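Local structure of enoyl-CoA hydratase/isomerase (Pseudomonas aeruginosa, 3LAO) at residues Val14-Ile25 and Ala47-Arg58. The protein probably hydrates the double bond of an enoyl-CoA thioester, perhaps that of a steroid side chain, as a homotrimer of the crotonase-like superfamily. Sequence-based numbering, arbitrary orientation. Where two conformers were deposited one is given.
Sequences VTREQRGHLFLI and AMGEYERSEESR
The hydroxyl of S57 is engaged by two groups: Q18 NE2 donates to S57 OG over 2.9 Å, with OG lying in the amide plane, and S54 OG shares a 2.7 Å hydrogen bond with it in which either may be the donor. Q18 NE2 also reaches G20 O, within its own hairpin, at 3.0 Å. These two bonds of NE2 fix the rotation of the amide, which the bend at chi2 turns toward G20 and S57. At the type II' turn R19-L22, R58 N meets H21 O at 2.7 Å, nearly straight at 175°. Alongside it the extended side chain of R58 runs the same way as H21, its guanidinium stacked over one face of the imidazole with centres 4.1 Å apart; R58 NH1 in addition bonds A208 O in helix 196-209. E56 O lies at the edge of the same ring.

Further along, F23 projects from strand 22-25 against the helix: CB of Y51 sits over one face of its ring in a CH-pi contact, 4.1 Å from the centroid, while the E50 side chain crosses the ring's edge at CZ. The two aromatic rings are slid apart and barely overlap. E50 OE1 then takes R16 NE at 2.8 Å in a salt bridge whose N-H...O angle is a bent 135°, and R16 NH1 has a second acid in D43. Beyond, A47 CB is shared by V14 CG1 and I25 CD1.

The hairpin thus lies against the last turns of helix 38-53; the axes of strand 22-25 and helix segment 47-53 approach to 9.7 Å and run antiparallel (176°). This is the first beta-alpha-beta unit of the crotonase fold: strand 22-27 pairs in parallel with strand 59-64, strand 14-19 edges the sheet, and L22 turns to helix 196-209.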
loop_
_atom_site.group_PDB
_atom_site.type_symbol
_atom_site.label_atom_id
_atom_site.label_comp_id
_atom_site.label_asym_id
_atom_site.label_seq_id
_atom_site.Cartn_x
_atom_site.Cartn_y
_atom_site.Cartn_z
ATOM N N VAL B 14 -0.085 0.432 -33.890
ATOM C CA VAL B 14 0.252 -0.622 -32.978
ATOM C C VAL B 14 0.240 -1.977 -33.717
ATOM O O VAL B 14 -0.664 -2.247 -34.499
ATOM C CB VAL B 14 -0.756 -0.474 -31.795
ATOM C CG1 VAL B 14 -1.352 -1.756 -31.364
ATOM C CG2 VAL B 14 -0.112 0.377 -30.647
ATOM N N THR B 15 1.237 -2.832 -33.510
ATOM C CA THR B 15 1.128 -4.173 -34.080
ATOM C C THR B 15 0.281 -5.079 -33.197
ATOM O O THR B 15 0.209 -4.892 -31.977
ATOM C CB THR B 15 2.483 -4.849 -34.306
ATOM O OG1 THR B 15 3.123 -5.115 -33.047
ATOM C CG2 THR B 15 3.411 -3.993 -35.239
ATOM N N ARG B 16 -0.338 -6.081 -33.805
ATOM C CA ARG B 16 -1.166 -7.030 -33.079
ATOM C C ARG B 16 -0.823 -8.437 -33.521
ATOM O O ARG B 16 -0.677 -8.688 -34.712
ATOM C CB ARG B 16 -2.639 -6.783 -33.369
ATOM C CG ARG B 16 -3.179 -5.412 -32.958
ATOM C CD ARG B 16 -4.373 -5.194 -33.774
ATOM N NE ARG B 16 -5.337 -4.229 -33.295
ATOM C CZ ARG B 16 -5.317 -2.938 -33.595
ATOM N NH1 ARG B 16 -4.308 -2.436 -34.341
ATOM N NH2 ARG B 16 -6.299 -2.147 -33.137
ATOM N N GLU B 17 -0.694 -9.356 -32.572
ATOM C CA GLU B 17 -0.470 -10.753 -32.926
ATOM C C GLU B 17 -1.079 -11.706 -31.909
ATOM O O GLU B 17 -0.930 -11.526 -30.706
ATOM C CB GLU B 17 1.015 -11.063 -33.122
ATOM C CG GLU B 17 1.313 -12.571 -33.231
ATOM C CD GLU B 17 2.813 -12.945 -33.059
ATOM O OE1 GLU B 17 3.666 -12.013 -32.977
ATOM O OE2 GLU B 17 3.121 -14.175 -32.997
ATOM N N GLN B 18 -1.793 -12.702 -32.412
ATOM C CA GLN B 18 -2.296 -13.781 -31.583
ATOM C C GLN B 18 -1.238 -14.835 -31.629
ATOM O O GLN B 18 -0.818 -15.247 -32.711
ATOM C CB GLN B 18 -3.605 -14.324 -32.165
ATOM C CG GLN B 18 -4.353 -15.293 -31.275
ATOM C CD GLN B 18 -5.064 -14.582 -30.142
ATOM O OE1 GLN B 18 -5.846 -13.655 -30.402
ATOM N NE2 GLN B 18 -4.779 -14.985 -28.870
ATOM N N ARG B 19 -0.763 -15.242 -30.463
ATOM C CA ARG B 19 0.179 -16.336 -30.390
ATOM C C ARG B 19 -0.268 -17.372 -29.332
ATOM O O ARG B 19 0.053 -17.262 -28.146
ATOM C CB ARG B 19 1.568 -15.777 -30.133
ATOM C CG ARG B 19 2.655 -16.791 -30.314
ATOM C CD ARG B 19 3.991 -16.250 -29.865
ATOM N NE ARG B 19 4.390 -15.129 -30.703
ATOM C CZ ARG B 19 5.542 -14.477 -30.565
ATOM N NH1 ARG B 19 6.409 -14.843 -29.622
ATOM N NH2 ARG B 19 5.826 -13.450 -31.358
ATOM N N GLY B 20 -1.012 -18.387 -29.776
ATOM C CA GLY B 20 -1.729 -19.259 -28.871
ATOM C C GLY B 20 -2.702 -18.473 -28.022
ATOM O O GLY B 20 -3.515 -17.708 -28.560
ATOM N N HIS B 21 -2.617 -18.632 -26.698
ATOM C CA HIS B 21 -3.487 -17.871 -25.811
ATOM C C HIS B 21 -2.933 -16.461 -25.508
ATOM O O HIS B 21 -3.508 -15.715 -24.695
ATOM C CB HIS B 21 -3.760 -18.662 -24.496
ATOM C CG HIS B 21 -4.546 -19.914 -24.709
ATOM N ND1 HIS B 21 -4.146 -21.143 -24.220
ATOM C CD2 HIS B 21 -5.689 -20.141 -25.404
ATOM C CE1 HIS B 21 -5.019 -22.066 -24.592
ATOM N NE2 HIS B 21 -5.966 -21.484 -25.310
ATOM N N LEU B 22 -1.806 -16.097 -26.120
ATOM C CA LEU B 22 -1.226 -14.773 -25.855
ATOM C C LEU B 22 -1.616 -13.744 -26.931
ATOM O O LEU B 22 -1.687 -14.062 -28.136
ATOM C CB LEU B 22 0.296 -14.848 -25.758
ATOM C CG LEU B 22 0.872 -15.838 -24.752
ATOM C CD1 LEU B 22 2.313 -15.556 -24.578
ATOM C CD2 LEU B 22 0.120 -15.753 -23.403
ATOM N N PHE B 23 -1.879 -12.519 -26.488
ATOM C CA PHE B 23 -2.276 -11.452 -27.399
ATOM C C PHE B 23 -1.151 -10.400 -27.348
ATOM O O PHE B 23 -0.952 -9.719 -26.317
ATOM C CB PHE B 23 -3.668 -10.882 -27.026
ATOM C CG PHE B 23 -4.239 -9.948 -28.060
ATOM C CD1 PHE B 23 -3.999 -8.599 -28.007
ATOM C CD2 PHE B 23 -4.974 -10.433 -29.113
ATOM C CE1 PHE B 23 -4.477 -7.756 -28.988
ATOM C CE2 PHE B 23 -5.460 -9.592 -30.079
ATOM C CZ PHE B 23 -5.197 -8.247 -30.010
ATOM N N LEU B 24 -0.379 -10.304 -28.428
ATOM C CA LEU B 24 0.782 -9.388 -28.415
ATOM C C LEU B 24 0.501 -8.030 -29.056
ATOM O O LEU B 24 0.076 -7.956 -30.191
ATOM C CB LEU B 24 2.010 -10.030 -29.072
ATOM C CG LEU B 24 2.740 -11.142 -28.308
ATOM C CD1 LEU B 24 1.832 -12.139 -27.727
ATOM C CD2 LEU B 24 3.681 -11.850 -29.245
ATOM N N ILE B 25 0.774 -6.966 -28.320
ATOM C CA ILE B 25 0.539 -5.600 -28.784
ATOM C C ILE B 25 1.868 -4.836 -28.734
ATOM O O ILE B 25 2.500 -4.720 -27.672
ATOM C CB ILE B 25 -0.518 -4.891 -27.917
ATOM C CG1 ILE B 25 -1.808 -5.721 -27.853
ATOM C CG2 ILE B 25 -0.831 -3.504 -28.416
ATOM C CD1 ILE B 25 -2.899 -5.111 -26.948
ATOM N N ALA B 47 -6.679 -2.010 -29.887
ATOM C CA ALA B 47 -5.978 -3.259 -29.636
ATOM C C ALA B 47 -6.362 -3.858 -28.262
ATOM O O ALA B 47 -6.567 -5.065 -28.155
ATOM C CB ALA B 47 -4.472 -3.046 -29.715
HETATM N N MSE B 48 -6.461 -3.032 -27.223
HETATM C CA MSE B 48 -6.916 -3.564 -25.935
HETATM C C MSE B 48 -8.374 -4.026 -25.981
HETATM O O MSE B 48 -8.692 -5.094 -25.490
HETATM C CB MSE B 48 -6.719 -2.573 -24.799
HETATM C CG MSE B 48 -6.206 -3.271 -23.560
HETATM SE SE MSE B 48 -4.314 -3.717 -23.741
HETATM C CE MSE B 48 -3.535 -1.986 -23.249
ATOM N N GLY B 49 -9.244 -3.220 -26.580
ATOM C CA GLY B 49 -10.640 -3.600 -26.741
ATOM C C GLY B 49 -10.749 -4.951 -27.438
ATOM O O GLY B 49 -11.538 -5.812 -27.066
ATOM N N GLU B 50 -9.928 -5.158 -28.448
ATOM C CA GLU B 50 -9.999 -6.398 -29.182
ATOM C C GLU B 50 -9.484 -7.611 -28.354
ATOM O O GLU B 50 -10.037 -8.723 -28.451
ATOM C CB GLU B 50 -9.299 -6.251 -30.546
ATOM C CG GLU B 50 -8.596 -7.535 -31.042
ATOM C CD GLU B 50 -7.792 -7.353 -32.371
ATOM O OE1 GLU B 50 -7.238 -6.229 -32.621
ATOM O OE2 GLU B 50 -7.724 -8.358 -33.148
ATOM N N TYR B 51 -8.434 -7.400 -27.562
ATOM C CA TYR B 51 -7.995 -8.383 -26.567
ATOM C C TYR B 51 -9.155 -8.733 -25.618
ATOM O O TYR B 51 -9.452 -9.895 -25.409
ATOM C CB TYR B 51 -6.804 -7.852 -25.755
ATOM C CG TYR B 51 -6.453 -8.653 -24.476
ATOM C CD1 TYR B 51 -6.144 -9.996 -24.545
ATOM C CD2 TYR B 51 -6.371 -8.019 -23.226
ATOM C CE1 TYR B 51 -5.823 -10.729 -23.397
ATOM C CE2 TYR B 51 -6.041 -8.722 -22.083
ATOM C CZ TYR B 51 -5.768 -10.085 -22.177
ATOM O OH TYR B 51 -5.434 -10.798 -21.066
ATOM N N GLU B 52 -9.809 -7.727 -25.049
ATOM C CA GLU B 52 -10.967 -7.974 -24.192
ATOM C C GLU B 52 -12.025 -8.878 -24.840
ATOM O O GLU B 52 -12.654 -9.707 -24.174
ATOM C CB GLU B 52 -11.631 -6.667 -23.781
ATOM C CG GLU B 52 -10.831 -5.848 -22.778
ATOM C CD GLU B 52 -10.858 -6.470 -21.396
ATOM O OE1 GLU B 52 -9.757 -6.631 -20.806
ATOM O OE2 GLU B 52 -11.982 -6.809 -20.923
ATOM N N ARG B 53 -12.248 -8.713 -26.132
ATOM C CA ARG B 53 -13.328 -9.458 -26.784
ATOM C C ARG B 53 -12.856 -10.760 -27.404
ATOM O O ARG B 53 -13.662 -11.497 -27.932
ATOM C CB ARG B 53 -14.021 -8.596 -27.845
ATOM C CG ARG B 53 -15.040 -7.644 -27.258
ATOM C CD ARG B 53 -15.553 -6.699 -28.314
ATOM N NE ARG B 53 -14.924 -5.391 -28.191
ATOM C CZ ARG B 53 -14.000 -4.928 -29.009
ATOM N NH1 ARG B 53 -13.519 -3.719 -28.804
ATOM N NH2 ARG B 53 -13.578 -5.669 -30.030
ATOM N N SER B 54 -11.547 -11.004 -27.352
ATOM C CA SER B 54 -10.905 -12.212 -27.874
ATOM C C SER B 54 -11.023 -13.372 -26.868
ATOM O O SER B 54 -10.195 -13.557 -25.975
ATOM C CB SER B 54 -9.448 -11.925 -28.128
ATOM O OG SER B 54 -8.802 -12.996 -28.769
ATOM N N GLU B 55 -12.081 -14.147 -27.055
ATOM C CA GLU B 55 -12.386 -15.341 -26.299
ATOM C C GLU B 55 -11.211 -16.187 -25.851
ATOM O O GLU B 55 -11.236 -16.711 -24.750
ATOM C CB GLU B 55 -13.299 -16.215 -27.157
ATOM C CG GLU B 55 -14.633 -15.567 -27.482
ATOM C CD GLU B 55 -15.485 -15.345 -26.238
ATOM O OE1 GLU B 55 -15.006 -14.688 -25.280
ATOM O OE2 GLU B 55 -16.637 -15.829 -26.220
ATOM N N GLU B 56 -10.219 -16.355 -26.720
ATOM C CA GLU B 56 -9.120 -17.285 -26.494
ATOM C C GLU B 56 -7.822 -16.596 -26.112
ATOM O O GLU B 56 -6.777 -17.235 -25.992
ATOM C CB GLU B 56 -8.867 -18.141 -27.739
ATOM C CG GLU B 56 -9.821 -17.883 -28.905
ATOM C CD GLU B 56 -9.380 -16.739 -29.818
ATOM O OE1 GLU B 56 -10.259 -15.954 -30.254
ATOM O OE2 GLU B 56 -8.165 -16.634 -30.111
ATOM N N SER B 57 -7.847 -15.289 -25.947
ATOM C CA SER B 57 -6.652 -14.657 -25.444
ATOM C C SER B 57 -6.793 -14.707 -23.935
ATOM O O SER B 57 -7.843 -14.385 -23.391
ATOM C CB SER B 57 -6.561 -13.226 -25.951
ATOM O OG SER B 57 -6.524 -13.198 -27.377
ATOM N N ARG B 58 -5.754 -15.165 -23.266
ATOM C CA ARG B 58 -5.795 -15.306 -21.836
ATOM C C ARG B 58 -4.893 -14.322 -21.178
ATOM O O ARG B 58 -5.019 -14.073 -19.988
ATOM C CB ARG B 58 -5.378 -16.703 -21.416
ATOM C CG ARG B 58 -6.446 -17.710 -21.699
ATOM C CD ARG B 58 -5.903 -19.110 -21.440
ATOM N NE ARG B 58 -6.812 -20.167 -21.871
ATOM C CZ ARG B 58 -6.953 -21.320 -21.220
ATOM N NH1 ARG B 58 -6.257 -21.543 -20.102
ATOM N NH2 ARG B 58 -7.791 -22.248 -21.671
#